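Local coordinates for protein LbaCas13a H328A (C2c2) (Lachnospiraceae bacterium NK4A179, PDB 5WLH) that binds precursor CRISPR RNA and, as a Cas13a (C2c2) effector nuclease, probably processes it and cleaves target RNA matched by the guide, at residues Gln1119-Glu1130 against Arg1246-Tyr1255. Numbering follows the deposited sequence.
Sequences QGQLINWIYLRE and RNYIEHFRYY
The backbone oxygen of I1249 is gripped from opposite faces of its carbonyl plane: Q1119 NE2 reaches I1249 O at 2.7 Å from the neighbouring helix, and F1252 N approaches from within the turn. Q1119 gets there because its CG lies anti to the backbone N (chi1 170°) and the chain then bends at chi2. This sets NE2 over the centre of the F1252 ring, 3.5 Å from F1252 CD2, with amide and ring planes steeply inclined. The bond falls on a Schellman motif, where F1252, with positive phi, is the C-prime residue that ends helix 1239-1250; its segment 1246-1250 crosses 1119-1130, part of the long helix 1106-1145, at -138°. Between the two, I1249 is a knob in the hole formed by Q1119, L1122, I1123 and I1126, its CG2 lying 3.6 Å from L1122 CB. Farther along, R1246 lays one guanidinium face on I1126 CG2, which sits 3.5 Å from R1246 CZ. At the edge, NE and NH2 hold E1250 OE1 side-on, while R1246 NH1 bridges to E1130 OE2 at 2.9 Å, meeting it from above the carboxylate plane. A leucine in place of R1246 would probably leave the E1130 and E1250 carboxylates without their shared positive charge. N604 holds the other oxygen of E1130, and helix 486-517 packs on Y1127 and F1252.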
loop_
_atom_site.group_PDB
_atom_site.type_symbol
_atom_site.label_atom_id
_atom_site.label_comp_id
_atom_site.label_asym_id
_atom_site.label_seq_id
_atom_site.Cartn_x
_atom_site.Cartn_y
_atom_site.Cartn_z
ATOM N N GLN A 1119 -12.560 0.862 4.936
ATOM C CA GLN A 1119 -13.401 0.217 3.935
ATOM C C GLN A 1119 -12.730 0.284 2.575
ATOM O O GLN A 1119 -12.775 -0.673 1.800
ATOM C CB GLN A 1119 -14.763 0.914 3.881
ATOM C CG GLN A 1119 -15.659 0.489 2.723
ATOM C CD GLN A 1119 -16.270 -0.877 2.914
ATOM O OE1 GLN A 1119 -15.832 -1.660 3.754
ATOM N NE2 GLN A 1119 -17.286 -1.179 2.118
ATOM N N GLY A 1120 -12.097 1.415 2.287
ATOM C CA GLY A 1120 -11.395 1.557 1.022
ATOM C C GLY A 1120 -10.256 0.567 0.882
ATOM O O GLY A 1120 -10.023 0.032 -0.196
ATOM N N GLN A 1121 -9.538 0.290 1.975
ATOM C CA GLN A 1121 -8.471 -0.695 1.863
ATOM C C GLN A 1121 -9.045 -2.083 1.607
ATOM O O GLN A 1121 -8.475 -2.876 0.855
ATOM C CB GLN A 1121 -7.614 -0.686 3.136
ATOM C CG GLN A 1121 -6.502 -1.748 3.141
ATOM C CD GLN A 1121 -5.502 -1.543 2.014
ATOM O OE1 GLN A 1121 -4.817 -0.514 1.953
ATOM N NE2 GLN A 1121 -5.414 -2.525 1.110
ATOM N N LEU A 1122 -10.175 -2.397 2.239
ATOM C CA LEU A 1122 -10.834 -3.668 1.968
ATOM C C LEU A 1122 -11.213 -3.787 0.497
ATOM O O LEU A 1122 -10.988 -4.822 -0.122
ATOM C CB LEU A 1122 -12.070 -3.813 2.845
ATOM C CG LEU A 1122 -11.733 -4.044 4.329
ATOM C CD1 LEU A 1122 -12.984 -3.912 5.171
ATOM C CD2 LEU A 1122 -11.044 -5.405 4.574
ATOM N N ILE A 1123 -11.765 -2.727 -0.081
ATOM C CA ILE A 1123 -12.132 -2.781 -1.492
ATOM C C ILE A 1123 -10.890 -2.856 -2.371
ATOM O O ILE A 1123 -10.870 -3.567 -3.379
ATOM C CB ILE A 1123 -13.020 -1.584 -1.852
ATOM C CG1 ILE A 1123 -14.347 -1.683 -1.070
ATOM C CG2 ILE A 1123 -13.392 -1.654 -3.356
ATOM C CD1 ILE A 1123 -15.184 -0.407 -1.112
ATOM N N ASN A 1124 -9.837 -2.128 -2.004
ATOM C CA ASN A 1124 -8.561 -2.259 -2.702
ATOM C C ASN A 1124 -8.122 -3.724 -2.747
ATOM O O ASN A 1124 -7.780 -4.254 -3.809
ATOM C CB ASN A 1124 -7.529 -1.370 -2.001
ATOM C CG ASN A 1124 -6.172 -1.362 -2.681
ATOM O OD1 ASN A 1124 -5.535 -2.398 -2.835
ATOM N ND2 ASN A 1124 -5.687 -0.165 -3.022
ATOM N N TRP A 1125 -8.158 -4.404 -1.597
ATOM C CA TRP A 1125 -7.786 -5.815 -1.553
ATOM C C TRP A 1125 -8.692 -6.664 -2.438
ATOM O O TRP A 1125 -8.236 -7.636 -3.050
ATOM C CB TRP A 1125 -7.858 -6.315 -0.114
ATOM C CG TRP A 1125 -6.649 -5.953 0.678
ATOM C CD1 TRP A 1125 -5.376 -5.744 0.206
ATOM C CD2 TRP A 1125 -6.593 -5.771 2.098
ATOM N NE1 TRP A 1125 -4.521 -5.455 1.270
ATOM C CE2 TRP A 1125 -5.252 -5.469 2.434
ATOM C CE3 TRP A 1125 -7.549 -5.837 3.115
ATOM C CZ2 TRP A 1125 -4.844 -5.226 3.754
ATOM C CZ3 TRP A 1125 -7.150 -5.621 4.414
ATOM C CH2 TRP A 1125 -5.804 -5.306 4.725
ATOM N N ILE A 1126 -9.985 -6.334 -2.495
ATOM C CA ILE A 1126 -10.868 -7.080 -3.399
ATOM C C ILE A 1126 -10.317 -7.043 -4.814
ATOM O O ILE A 1126 -10.254 -8.066 -5.507
ATOM C CB ILE A 1126 -12.300 -6.525 -3.360
ATOM C CG1 ILE A 1126 -12.989 -6.958 -2.072
ATOM C CG2 ILE A 1126 -13.077 -7.002 -4.626
ATOM C CD1 ILE A 1126 -14.271 -6.199 -1.775
ATOM N N TYR A 1127 -9.935 -5.852 -5.273
ATOM C CA TYR A 1127 -9.485 -5.716 -6.655
ATOM C C TYR A 1127 -8.068 -6.218 -6.840
ATOM O O TYR A 1127 -7.711 -6.620 -7.952
ATOM C CB TYR A 1127 -9.687 -4.264 -7.112
ATOM C CG TYR A 1127 -11.160 -4.091 -7.420
ATOM C CD1 TYR A 1127 -11.678 -4.486 -8.655
ATOM C CD2 TYR A 1127 -12.047 -3.641 -6.446
ATOM C CE1 TYR A 1127 -13.034 -4.391 -8.926
ATOM C CE2 TYR A 1127 -13.409 -3.526 -6.718
ATOM C CZ TYR A 1127 -13.898 -3.902 -7.950
ATOM O OH TYR A 1127 -15.251 -3.802 -8.210
ATOM N N LEU A 1128 -7.278 -6.265 -5.764
ATOM C CA LEU A 1128 -6.031 -7.017 -5.803
ATOM C C LEU A 1128 -6.312 -8.489 -6.065
ATOM O O LEU A 1128 -5.726 -9.094 -6.964
ATOM C CB LEU A 1128 -5.271 -6.846 -4.485
ATOM C CG LEU A 1128 -3.775 -7.168 -4.493
ATOM C CD1 LEU A 1128 -3.032 -6.167 -5.402
ATOM C CD2 LEU A 1128 -3.228 -7.097 -3.047
ATOM N N ARG A 1129 -7.212 -9.081 -5.274
ATOM C CA ARG A 1129 -7.514 -10.502 -5.449
ATOM C C ARG A 1129 -8.133 -10.774 -6.811
ATOM O O ARG A 1129 -7.795 -11.769 -7.468
ATOM C CB ARG A 1129 -8.445 -10.985 -4.340
ATOM C CG ARG A 1129 -8.605 -12.525 -4.333
ATOM C CD ARG A 1129 -9.535 -12.974 -3.211
ATOM N NE ARG A 1129 -9.446 -14.412 -2.977
ATOM C CZ ARG A 1129 -10.094 -15.334 -3.681
ATOM N NH1 ARG A 1129 -10.867 -14.986 -4.699
ATOM N NH2 ARG A 1129 -9.942 -16.619 -3.378
ATOM N N GLU A 1130 -9.030 -9.892 -7.264
ATOM C CA GLU A 1130 -9.713 -10.175 -8.519
ATOM C C GLU A 1130 -8.732 -10.156 -9.668
ATOM O O GLU A 1130 -8.809 -10.995 -10.578
ATOM C CB GLU A 1130 -10.839 -9.178 -8.775
ATOM C CG GLU A 1130 -11.684 -9.618 -9.972
ATOM C CD GLU A 1130 -12.925 -8.787 -10.131
ATOM O OE1 GLU A 1130 -12.826 -7.690 -10.710
ATOM O OE2 GLU A 1130 -13.992 -9.249 -9.687
ATOM N N ARG A 1246 -16.450 -10.875 -0.238
ATOM C CA ARG A 1246 -16.233 -9.824 -1.221
ATOM C C ARG A 1246 -17.488 -8.980 -1.393
ATOM O O ARG A 1246 -17.441 -7.742 -1.380
ATOM C CB ARG A 1246 -15.822 -10.472 -2.550
ATOM C CG ARG A 1246 -15.494 -9.501 -3.661
ATOM C CD ARG A 1246 -16.614 -9.356 -4.667
ATOM N NE ARG A 1246 -16.366 -8.215 -5.546
ATOM C CZ ARG A 1246 -15.612 -8.269 -6.636
ATOM N NH1 ARG A 1246 -15.036 -9.417 -6.993
ATOM N NH2 ARG A 1246 -15.427 -7.177 -7.369
ATOM N N ASN A 1247 -18.635 -9.647 -1.543
ATOM C CA ASN A 1247 -19.878 -8.914 -1.741
ATOM C C ASN A 1247 -20.239 -8.122 -0.502
ATOM O O ASN A 1247 -20.711 -6.984 -0.603
ATOM C CB ASN A 1247 -21.010 -9.874 -2.099
ATOM C CG ASN A 1247 -20.900 -10.415 -3.514
ATOM O OD1 ASN A 1247 -20.228 -9.841 -4.376
ATOM N ND2 ASN A 1247 -21.584 -11.521 -3.763
ATOM N N TYR A 1248 -20.037 -8.716 0.678
ATOM C CA TYR A 1248 -20.338 -8.017 1.916
ATOM C C TYR A 1248 -19.608 -6.688 1.963
ATOM O O TYR A 1248 -20.198 -5.645 2.256
ATOM C CB TYR A 1248 -19.951 -8.894 3.103
ATOM C CG TYR A 1248 -20.354 -8.335 4.440
ATOM C CD1 TYR A 1248 -21.589 -8.632 4.993
ATOM C CD2 TYR A 1248 -19.500 -7.502 5.149
ATOM C CE1 TYR A 1248 -21.955 -8.125 6.211
ATOM C CE2 TYR A 1248 -19.862 -6.984 6.362
ATOM C CZ TYR A 1248 -21.096 -7.298 6.892
ATOM O OH TYR A 1248 -21.464 -6.779 8.116
ATOM N N ILE A 1249 -18.311 -6.709 1.652
ATOM C CA ILE A 1249 -17.515 -5.487 1.671
ATOM C C ILE A 1249 -17.976 -4.535 0.572
ATOM O O ILE A 1249 -18.304 -3.367 0.825
ATOM C CB ILE A 1249 -16.026 -5.829 1.504
ATOM C CG1 ILE A 1249 -15.527 -6.643 2.704
ATOM C CG2 ILE A 1249 -15.213 -4.559 1.314
ATOM C CD1 ILE A 1249 -14.237 -7.392 2.383
ATOM N N GLU A 1250 -17.973 -5.015 -0.673
ATOM C CA GLU A 1250 -18.164 -4.089 -1.784
ATOM C C GLU A 1250 -19.583 -3.547 -1.837
ATOM O O GLU A 1250 -19.811 -2.459 -2.385
ATOM C CB GLU A 1250 -17.806 -4.739 -3.116
ATOM C CG GLU A 1250 -17.739 -3.686 -4.223
ATOM C CD GLU A 1250 -16.907 -4.107 -5.404
ATOM O OE1 GLU A 1250 -16.454 -5.266 -5.418
ATOM O OE2 GLU A 1250 -16.697 -3.268 -6.309
ATOM N N HIS A 1251 -20.546 -4.285 -1.309
ATOM C CA HIS A 1251 -21.907 -3.791 -1.227
ATOM C C HIS A 1251 -22.183 -3.038 0.057
ATOM O O HIS A 1251 -23.345 -2.705 0.318
ATOM C CB HIS A 1251 -22.906 -4.939 -1.361
ATOM C CG HIS A 1251 -22.727 -5.723 -2.616
ATOM N ND1 HIS A 1251 -23.130 -7.033 -2.739
ATOM C CD2 HIS A 1251 -22.179 -5.379 -3.805
ATOM C CE1 HIS A 1251 -22.841 -7.464 -3.954
ATOM N NE2 HIS A 1251 -22.259 -6.481 -4.620
ATOM N N PHE A 1252 -21.154 -2.772 0.869
ATOM C CA PHE A 1252 -21.299 -1.912 2.030
ATOM C C PHE A 1252 -22.338 -2.470 3.006
ATOM O O PHE A 1252 -23.037 -1.706 3.672
ATOM C CB PHE A 1252 -21.650 -0.476 1.599
ATOM C CG PHE A 1252 -20.482 0.263 0.954
ATOM C CD1 PHE A 1252 -20.061 -0.054 -0.341
ATOM C CD2 PHE A 1252 -19.788 1.233 1.654
ATOM C CE1 PHE A 1252 -18.977 0.608 -0.928
ATOM C CE2 PHE A 1252 -18.693 1.907 1.074
ATOM C CZ PHE A 1252 -18.290 1.591 -0.210
ATOM N N ARG A 1253 -22.445 -3.802 3.081
ATOM C CA ARG A 1253 -23.471 -4.417 3.925
ATOM C C ARG A 1253 -23.220 -4.138 5.401
ATOM O O ARG A 1253 -24.169 -4.094 6.190
ATOM C CB ARG A 1253 -23.528 -5.926 3.685
ATOM C CG ARG A 1253 -23.773 -6.337 2.240
ATOM C CD ARG A 1253 -25.127 -5.832 1.749
ATOM N NE ARG A 1253 -26.203 -6.176 2.675
ATOM C CZ ARG A 1253 -27.354 -5.515 2.760
ATOM N NH1 ARG A 1253 -27.583 -4.468 1.975
ATOM N NH2 ARG A 1253 -28.274 -5.893 3.639
ATOM N N TYR A 1254 -21.953 -3.955 5.791
ATOM C CA TYR A 1254 -21.655 -3.626 7.179
ATOM C C TYR A 1254 -22.499 -2.461 7.664
ATOM O O TYR A 1254 -22.978 -2.454 8.807
ATOM C CB TYR A 1254 -20.172 -3.289 7.311
ATOM C CG TYR A 1254 -19.806 -2.594 8.597
ATOM C CD1 TYR A 1254 -19.595 -3.318 9.757
ATOM C CD2 TYR A 1254 -19.620 -1.221 8.637
ATOM C CE1 TYR A 1254 -19.236 -2.691 10.938
ATOM C CE2 TYR A 1254 -19.246 -0.577 9.813
ATOM C CZ TYR A 1254 -19.059 -1.322 10.957
ATOM O OH TYR A 1254 -18.695 -0.690 12.124
ATOM N N TYR A 1255 -22.688 -1.462 6.807
ATOM C CA TYR A 1255 -23.353 -0.232 7.199
ATOM C C TYR A 1255 -24.859 -0.388 7.312
ATOM O O TYR A 1255 -25.512 0.507 7.853
ATOM C CB TYR A 1255 -23.019 0.884 6.211
ATOM C CG TYR A 1255 -21.553 1.266 6.271
ATOM C CD1 TYR A 1255 -21.044 1.917 7.391
ATOM C CD2 TYR A 1255 -20.672 0.951 5.238
ATOM C CE1 TYR A 1255 -19.703 2.276 7.471
ATOM C CE2 TYR A 1255 -19.298 1.307 5.325
ATOM C CZ TYR A 1255 -18.843 1.972 6.444
ATOM O OH TYR A 1255 -17.509 2.333 6.571
HETATM O O HOH W 1 -15.856 -7.590 -10.443
#